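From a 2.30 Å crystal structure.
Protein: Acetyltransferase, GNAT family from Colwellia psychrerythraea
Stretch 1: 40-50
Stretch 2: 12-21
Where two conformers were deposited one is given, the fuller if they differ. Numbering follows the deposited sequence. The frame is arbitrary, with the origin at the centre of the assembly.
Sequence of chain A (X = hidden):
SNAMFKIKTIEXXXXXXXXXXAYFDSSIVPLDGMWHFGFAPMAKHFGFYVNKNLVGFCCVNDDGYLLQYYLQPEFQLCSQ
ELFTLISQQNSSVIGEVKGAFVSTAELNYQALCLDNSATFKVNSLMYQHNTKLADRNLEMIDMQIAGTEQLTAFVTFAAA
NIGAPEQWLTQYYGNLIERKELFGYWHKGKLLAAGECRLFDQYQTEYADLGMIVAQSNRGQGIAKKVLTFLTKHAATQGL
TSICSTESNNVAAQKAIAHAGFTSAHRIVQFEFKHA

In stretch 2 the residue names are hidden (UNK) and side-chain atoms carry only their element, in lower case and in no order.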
ATOM      1  N   ALA A  40      -8.112   1.137 -13.312  1.00 27.92           N
ATOM      2  CA  ALA A  40      -9.290   1.911 -13.729  1.00 27.51           C
ATOM      3  C   ALA A  40      -9.773   3.001 -12.723  1.00 27.26           C
ATOM      4  O   ALA A  40     -10.054   4.133 -13.113  1.00 28.46           O
ATOM      5  CB  ALA A  40     -10.448   0.961 -14.105  1.00 27.75           C
ATOM      6  N   PRO A  41      -9.872   2.693 -11.431  1.00 27.15           N
ATOM      7  CA  PRO A  41     -10.303   3.720 -10.447  1.00 26.92           C
ATOM      8  C   PRO A  41      -9.313   4.889 -10.294  1.00 26.92           C
ATOM      9  O   PRO A  41      -9.700   5.949  -9.818  1.00 26.00           O
ATOM     10  CB  PRO A  41     -10.390   2.937  -9.132  1.00 27.13           C
ATOM     11  CG  PRO A  41     -10.384   1.513  -9.499  1.00 27.04           C
ATOM     12  CD  PRO A  41      -9.583   1.426 -10.772  1.00 27.74           C
HETATM   13  N   MSE A  42      -8.050   4.688 -10.690  1.00 26.74           N
HETATM   14  CA  MSE A  42      -7.081   5.810 -10.740  1.00 27.24           C
HETATM   15  C   MSE A  42      -7.203   6.681 -11.995  1.00 27.49           C
HETATM   16  O   MSE A  42      -6.722   7.797 -11.995  1.00 27.78           O
HETATM   17  CB  MSE A  42      -5.642   5.311 -10.696  1.00 28.27           C
HETATM   18  CG  MSE A  42      -5.279   4.344  -9.583  1.00 27.81           C
HETATM   19 SE   MSE A  42      -3.442   3.663  -9.922  0.60 33.46          SE
HETATM   20  CE  MSE A  42      -2.478   5.347  -9.480  1.00 30.97           C
ATOM     21  N   ALA A  43      -7.825   6.161 -13.059  1.00 27.33           N
ATOM     22  CA  ALA A  43      -7.923   6.843 -14.368  1.00 26.86           C
ATOM     23  C   ALA A  43      -8.932   7.984 -14.306  1.00 26.68           C
ATOM     24  O   ALA A  43      -9.733   8.008 -13.379  1.00 26.19           O
ATOM     25  CB  ALA A  43      -8.382   5.815 -15.445  1.00 26.57           C
ATOM     26  N   LYS A  44      -8.900   8.898 -15.289  1.00 25.94           N
ATOM     27  CA  LYS A  44      -9.836  10.020 -15.341  0.50 25.77           C
ATOM     28  C   LYS A  44     -11.175   9.497 -15.850  1.00 24.93           C
ATOM     29  O   LYS A  44     -11.207   8.693 -16.769  1.00 26.29           O
ATOM     30  CB  LYS A  44      -9.325  11.123 -16.275  0.50 25.84           C
ATOM     31  CG  LYS A  44      -7.923  11.632 -15.959  0.50 26.91           C
ATOM     32  CD  LYS A  44      -7.913  12.552 -14.716  0.50 29.18           C
ATOM     33  CE  LYS A  44      -6.525  13.138 -14.437  0.50 29.01           C
ATOM     34  NZ  LYS A  44      -6.543  13.953 -13.215  0.50 29.87           N
ATOM     35  N   HIS A  45     -12.266   9.952 -15.261  1.00 23.55           N
ATOM     36  CA  HIS A  45     -13.573   9.442 -15.618  1.00 22.96           C
ATOM     37  C   HIS A  45     -14.427  10.480 -16.231  1.00 22.48           C
ATOM     38  O   HIS A  45     -14.373  11.614 -15.842  1.00 23.32           O
ATOM     39  CB  HIS A  45     -14.272   8.860 -14.417  1.00 22.29           C
ATOM     40  CG  HIS A  45     -13.698   7.554 -13.988  1.00 21.58           C
ATOM     41  ND1 HIS A  45     -14.364   6.352 -14.140  1.00 20.90           N
ATOM     42  CD2 HIS A  45     -12.518   7.258 -13.396  1.00 21.40           C
ATOM     43  CE1 HIS A  45     -13.621   5.373 -13.653  1.00 21.09           C
ATOM     44  NE2 HIS A  45     -12.493   5.892 -13.197  1.00 22.63           N
ATOM     45  N   PHE A  46     -15.200  10.093 -17.230  1.00 22.22           N
ATOM     46  CA  PHE A  46     -16.164  10.991 -17.832  1.00 22.21           C
ATOM     47  C   PHE A  46     -17.494  10.298 -17.867  1.00 22.03           C
ATOM     48  O   PHE A  46     -17.589   9.083 -17.953  1.00 20.21           O
ATOM     49  CB  PHE A  46     -15.751  11.435 -19.240  1.00 22.12           C
ATOM     50  CG  PHE A  46     -14.387  12.016 -19.298  1.00 22.94           C
ATOM     51  CD1 PHE A  46     -14.189  13.371 -19.200  1.00 23.59           C
ATOM     52  CD2 PHE A  46     -13.288  11.192 -19.423  1.00 25.56           C
ATOM     53  CE1 PHE A  46     -12.907  13.897 -19.222  1.00 26.04           C
ATOM     54  CE2 PHE A  46     -12.010  11.706 -19.458  1.00 26.17           C
ATOM     55  CZ  PHE A  46     -11.811  13.053 -19.362  1.00 25.80           C
ATOM     56  N   GLY A  47     -18.517  11.117 -17.775  1.00 23.15           N
ATOM     57  CA  GLY A  47     -19.888  10.684 -17.840  1.00 23.63           C
ATOM     58  C   GLY A  47     -20.537  11.223 -19.092  1.00 24.48           C
ATOM     59  O   GLY A  47     -20.136  12.265 -19.654  1.00 22.82           O
ATOM     60  N   PHE A  48     -21.531  10.455 -19.517  1.00 26.19           N
ATOM     61  CA  PHE A  48     -22.272  10.702 -20.708  1.00 27.81           C
ATOM     62  C   PHE A  48     -23.693  11.022 -20.241  1.00 29.60           C
ATOM     63  O   PHE A  48     -24.349  10.245 -19.524  1.00 29.02           O
ATOM     64  CB  PHE A  48     -22.261   9.466 -21.608  1.00 28.06           C
ATOM     65  CG  PHE A  48     -20.876   8.961 -21.975  1.00 27.67           C
ATOM     66  CD1 PHE A  48     -19.867   9.839 -22.366  1.00 29.46           C
ATOM     67  CD2 PHE A  48     -20.598   7.597 -21.988  1.00 26.22           C
ATOM     68  CE1 PHE A  48     -18.592   9.372 -22.727  1.00 26.94           C
ATOM     69  CE2 PHE A  48     -19.336   7.130 -22.363  1.00 27.69           C
ATOM     70  CZ  PHE A  48     -18.340   8.024 -22.734  1.00 26.36           C
ATOM     71  N   TYR A  49     -24.154  12.190 -20.653  1.00 31.74           N
ATOM     72  CA  TYR A  49     -25.358  12.780 -20.119  1.00 33.09           C
ATOM     73  C   TYR A  49     -26.310  13.020 -21.260  1.00 35.02           C
ATOM     74  O   TYR A  49     -26.004  13.740 -22.221  1.00 34.78           O
ATOM     75  CB  TYR A  49     -25.042  14.087 -19.416  1.00 32.93           C
ATOM     76  CG  TYR A  49     -24.322  13.920 -18.108  1.00 32.45           C
ATOM     77  CD1 TYR A  49     -22.944  13.725 -18.068  1.00 33.02           C
ATOM     78  CD2 TYR A  49     -25.012  13.951 -16.905  1.00 33.11           C
ATOM     79  CE1 TYR A  49     -22.273  13.576 -16.849  1.00 33.74           C
ATOM     80  CE2 TYR A  49     -24.353  13.811 -15.687  1.00 33.42           C
ATOM     81  CZ  TYR A  49     -22.987  13.629 -15.670  1.00 33.53           C
ATOM     82  OH  TYR A  49     -22.335  13.518 -14.473  1.00 35.45           O
ATOM     83  N   VAL A  50     -27.435  12.328 -21.164  1.00 37.58           N
ATOM     84  CA  VAL A  50     -28.599  12.617 -21.956  1.00 39.58           C
ATOM     85  C   VAL A  50     -29.518  13.426 -21.025  1.00 41.38           C
ATOM     86  O   VAL A  50     -29.972  12.961 -19.941  1.00 41.08           O
ATOM     87  CB  VAL A  50     -29.255  11.327 -22.505  1.00 39.64           C
ATOM     88  CG1 VAL A  50     -30.770  11.371 -22.352  1.00 40.42           C
ATOM     89  CG2 VAL A  50     -28.835  11.103 -23.972  1.00 40.29           C
ATOM     90  N   UNK A  12     -16.482  12.289  -8.335  1.00 37.27           N
ATOM     91  CA  UNK A  12     -16.822  11.308  -7.316  1.00 35.90           C
ATOM     92  C   UNK A  12     -17.284  10.050  -8.006  1.00 34.72           C
ATOM     93  O   UNK A  12     -18.333  10.024  -8.652  1.00 33.65           O
ATOM     94  c   UNK A  12     -17.890  11.848  -6.344  1.00 35.94           C
ATOM     95  o   UNK A  12     -17.965  11.066  -5.155  1.00 35.15           O
ATOM     96  N   UNK A  13     -16.457   9.022  -7.889  1.00 33.86           N
ATOM     97  CA  UNK A  13     -16.733   7.701  -8.469  1.00 33.98           C
ATOM     98  C   UNK A  13     -18.052   7.061  -7.930  1.00 33.58           C
ATOM     99  O   UNK A  13     -18.596   6.139  -8.547  1.00 33.09           O
ATOM    100  c   UNK A  13     -14.172   8.334  -9.803  1.00 35.11           C
ATOM    101  c   UNK A  13     -14.418   6.888  -9.303  1.00 35.04           C
ATOM    102  c   UNK A  13     -15.524   6.780  -8.250  1.00 33.47           C
ATOM    103  c   UNK A  13     -13.140   6.260  -8.813  1.00 32.75           C
ATOM    104  N   UNK A  14     -18.545   7.610  -6.817  1.00 33.15           N
ATOM    105  CA  UNK A  14     -19.870   7.315  -6.234  1.00 33.63           C
ATOM    106  C   UNK A  14     -20.992   7.527  -7.228  1.00 32.91           C
ATOM    107  O   UNK A  14     -21.926   6.778  -7.235  1.00 33.69           O
ATOM    108  c   UNK A  14     -20.148   8.162  -4.951  1.00 33.42           C
ATOM    109  o   UNK A  14     -20.834   9.410  -5.232  1.00 33.25           O
ATOM    110  N   UNK A  15     -20.893   8.556  -8.047  1.00 32.81           N
ATOM    111  CA  UNK A  15     -21.842   8.796  -9.129  1.00 32.88           C
ATOM    112  C   UNK A  15     -21.987   7.650 -10.158  1.00 32.88           C
ATOM    113  O   UNK A  15     -22.924   7.627 -10.938  1.00 32.01           O
ATOM    114  o   UNK A  15     -22.307  12.035 -10.788  1.00 37.91           O
ATOM    115  o   UNK A  15     -23.700  10.427 -10.152  1.00 37.18           O
ATOM    116  c   UNK A  15     -21.398  10.040  -9.895  1.00 32.98           C
ATOM    117  c   UNK A  15     -22.545  10.894 -10.310  1.00 34.68           C
ATOM    118  N   UNK A  16     -21.016   6.737 -10.189  1.00 33.55           N
ATOM    119  CA  UNK A  16     -20.946   5.681 -11.202  1.00 33.30           C
ATOM    120  C   UNK A  16     -21.213   4.275 -10.662  1.00 34.17           C
ATOM    121  O   UNK A  16     -21.124   3.303 -11.412  1.00 34.51           O
ATOM    122  c   UNK A  16     -18.036   6.791 -13.459  1.00 28.73           C
ATOM    123  c   UNK A  16     -19.561   5.720 -11.869  1.00 32.70           C
ATOM    124  c   UNK A  16     -20.437   7.325 -13.605  1.00 31.51           C
ATOM    125  c   UNK A  16     -19.271   6.974 -12.675  1.00 30.77           C
ATOM    126  N   UNK A  17     -21.551   4.177  -9.378  1.00 34.95           N
ATOM    127  CA  UNK A  17     -21.850   2.903  -8.715  1.00 35.60           C
ATOM    128  C   UNK A  17     -22.741   1.935  -9.485  1.00 35.50           C
ATOM    129  O   UNK A  17     -22.401   0.755  -9.629  1.00 35.21           O
ATOM    130  o   UNK A  17     -21.454   3.479  -6.431  1.00 35.82           O
ATOM    131  c   UNK A  17     -23.251   1.912  -6.816  1.00 37.11           C
ATOM    132  c   UNK A  17     -22.494   3.154  -7.342  1.00 35.60           C
ATOM    133  N   UNK A  18     -23.864   2.446  -9.977  1.00 36.06           N
ATOM    134  CA  UNK A  18     -24.802   1.643 -10.742  1.00 36.25           C
ATOM    135  C   UNK A  18     -24.276   1.362 -12.135  1.00 34.37           C
ATOM    136  O   UNK A  18     -24.372   0.247 -12.611  1.00 34.34           O
ATOM    137  c   UNK A  18     -28.651   2.316 -10.448  1.00 48.15           C
ATOM    138  n   UNK A  18     -29.718   1.687  -9.906  1.00 51.49           N
ATOM    139  c   UNK A  18     -27.260   1.920  -9.901  1.00 42.68           C
ATOM    140  c   UNK A  18     -26.147   2.343 -10.884  1.00 37.77           C
ATOM    141  o   UNK A  18     -28.752   3.171 -11.358  1.00 49.89           O
ATOM    142  N   UNK A  19     -23.764   2.372 -12.809  1.00 32.58           N
ATOM    143  CA  UNK A  19     -23.271   2.160 -14.148  1.00 31.61           C
ATOM    144  C   UNK A  19     -22.087   1.172 -14.143  1.00 30.94           C
ATOM    145  O   UNK A  19     -22.010   0.282 -15.012  1.00 28.62           O
ATOM    146  c   UNK A  19     -23.611   5.777 -15.546  1.00 32.40           C
ATOM    147  c   UNK A  19     -24.887   3.751 -16.393  1.00 30.86           C
ATOM    148  c   UNK A  19     -22.913   3.489 -14.801  1.00 31.72           C
ATOM    149  c   UNK A  19     -24.109   4.367 -15.196  1.00 32.17           C
ATOM    150  N   UNK A  20     -21.197   1.301 -13.150  1.00 29.70           N
ATOM    151  CA  UNK A  20     -20.082   0.377 -13.048  1.00 29.88           C
ATOM    152  C   UNK A  20     -20.526  -1.060 -12.804  1.00 30.80           C
ATOM    153  O   UNK A  20     -20.001  -2.012 -13.423  1.00 29.85           O
ATOM    154  c   UNK A  20     -19.099   0.798 -11.969  1.00 29.89           C
ATOM    155  c   UNK A  20     -16.053   2.992 -12.966  1.00 26.48           C
ATOM    156  n   UNK A  20     -14.618   2.637 -13.041  1.00 24.15           N
ATOM    157  c   UNK A  20     -16.848   1.847 -12.313  1.00 29.20           C
ATOM    158  c   UNK A  20     -18.349   2.076 -12.304  1.00 29.24           C
ATOM    159  N   UNK A  21     -21.500  -1.228 -11.918  1.00 31.42           N
ATOM    160  CA  UNK A  21     -22.011  -2.563 -11.624  1.00 32.12           C
ATOM    161  C   UNK A  21     -22.636  -3.216 -12.868  1.00 31.10           C
ATOM    162  O   UNK A  21     -22.464  -4.427 -13.113  1.00 31.68           O
ATOM    163  c   UNK A  21     -25.055  -5.326  -8.407  1.00 44.81           C
ATOM    164  n   UNK A  21     -25.359  -6.265  -9.586  1.00 44.98           N
ATOM    165  c   UNK A  21     -22.988  -2.540 -10.424  1.00 33.07           C
ATOM    166  c   UNK A  21     -23.539  -3.938 -10.032  1.00 36.73           C
ATOM    167  c   UNK A  21     -24.485  -3.897  -8.798  1.00 42.37           C
TER

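Position 12 carries one side-chain carbon followed by one oxygen, and no atom of it comes near stretch 1. A two-atom side chain ending in a hydroxyl is serine, so this is Ser12, with chi1 in the t well.

At position 13 there are four carbons, forked at the second, and no heteroatom. One branch tip lies close to Pro41 O, and the other lies over one face of the His45 imidazole. The fork beyond CB identifies leucine. Leu13 CD2 lies 3.6 Å from Pro41 O and 4.3 Å from Pro41 CB, whereas Leu13 CD1 sits 4.1 Å from His45 CD2.

Position 14 again has one carbon and one oxygen, remote from stretch 1, and is therefore serine. Ser14 OG and Ser12 OG are 3.3 Å apart, a weak hydrogen bond in which either hydroxyl could be the donor.

Position 15 shows two carbons, the second carrying two oxygens: a short carboxylate, hence aspartate. Asp15 OD2 lies 4.0 Å from Tyr49 OH, too far for a hydrogen bond, so the two groups are merely neighbours. The backbone is held more firmly, since Asp15 N donates to Ser12 O at 3.0 Å as the chain enters its 3-10 segment.

Position 16 repeats the four-carbon pattern forked at the second atom, and one tip approaches the His45 ring obliquely. This is Leu16, buried, with chi1 m and chi2 t; its CD1 is 3.8 Å from His45 ND1. Leu16 N donates to Leu13 O at 3.0 Å, tying together the two leucines that contact the imidazole, Leu13 over one face and Leu16 obliquely.

The side chain at position 17 has one carbon bearing both an oxygen and a carbon, the branched pattern of threonine. Thr17 begins the helix and stays clear of stretch 1; its OG1 makes a weak bond to Ser14 O at 3.4 Å.

Position 18 has three carbons, the third carrying one oxygen and one nitrogen, an amide that makes it Gln18. It is exposed and far from the contact.

Four carbons forked at the second mark position 19 as leucine. The CA-to-CB bond of Leu19 points toward stretch 1, but its side chain comes no closer than 6.0 Å.

Position 20 has four carbons in a row ending in nitrogen, which reaches the edge of the His45 ring. This is Lys20, whose NZ lies 3.0 Å from His45 CE1 and is hydrogen-bonded elsewhere in the structure.

Position 21 has the same linear chain ending in nitrogen but lies out of reach: Lys21.

The contact is small, burying 289 Å² in total, and no hydrogen bond crosses it. It centres on His45, which is oriented within its own stretch by a bond from His45 NE2 to Ala40 O (3.0 Å). The ring's other nitrogen, ND1, is buried without a polar partner. Packing of Leu13, Leu16 and Lys20 around the imidazole, extended by Leu13 against Pro41, therefore accounts for most of the association.

Stretch 2, residues 12-21: SLSDLTQLKK
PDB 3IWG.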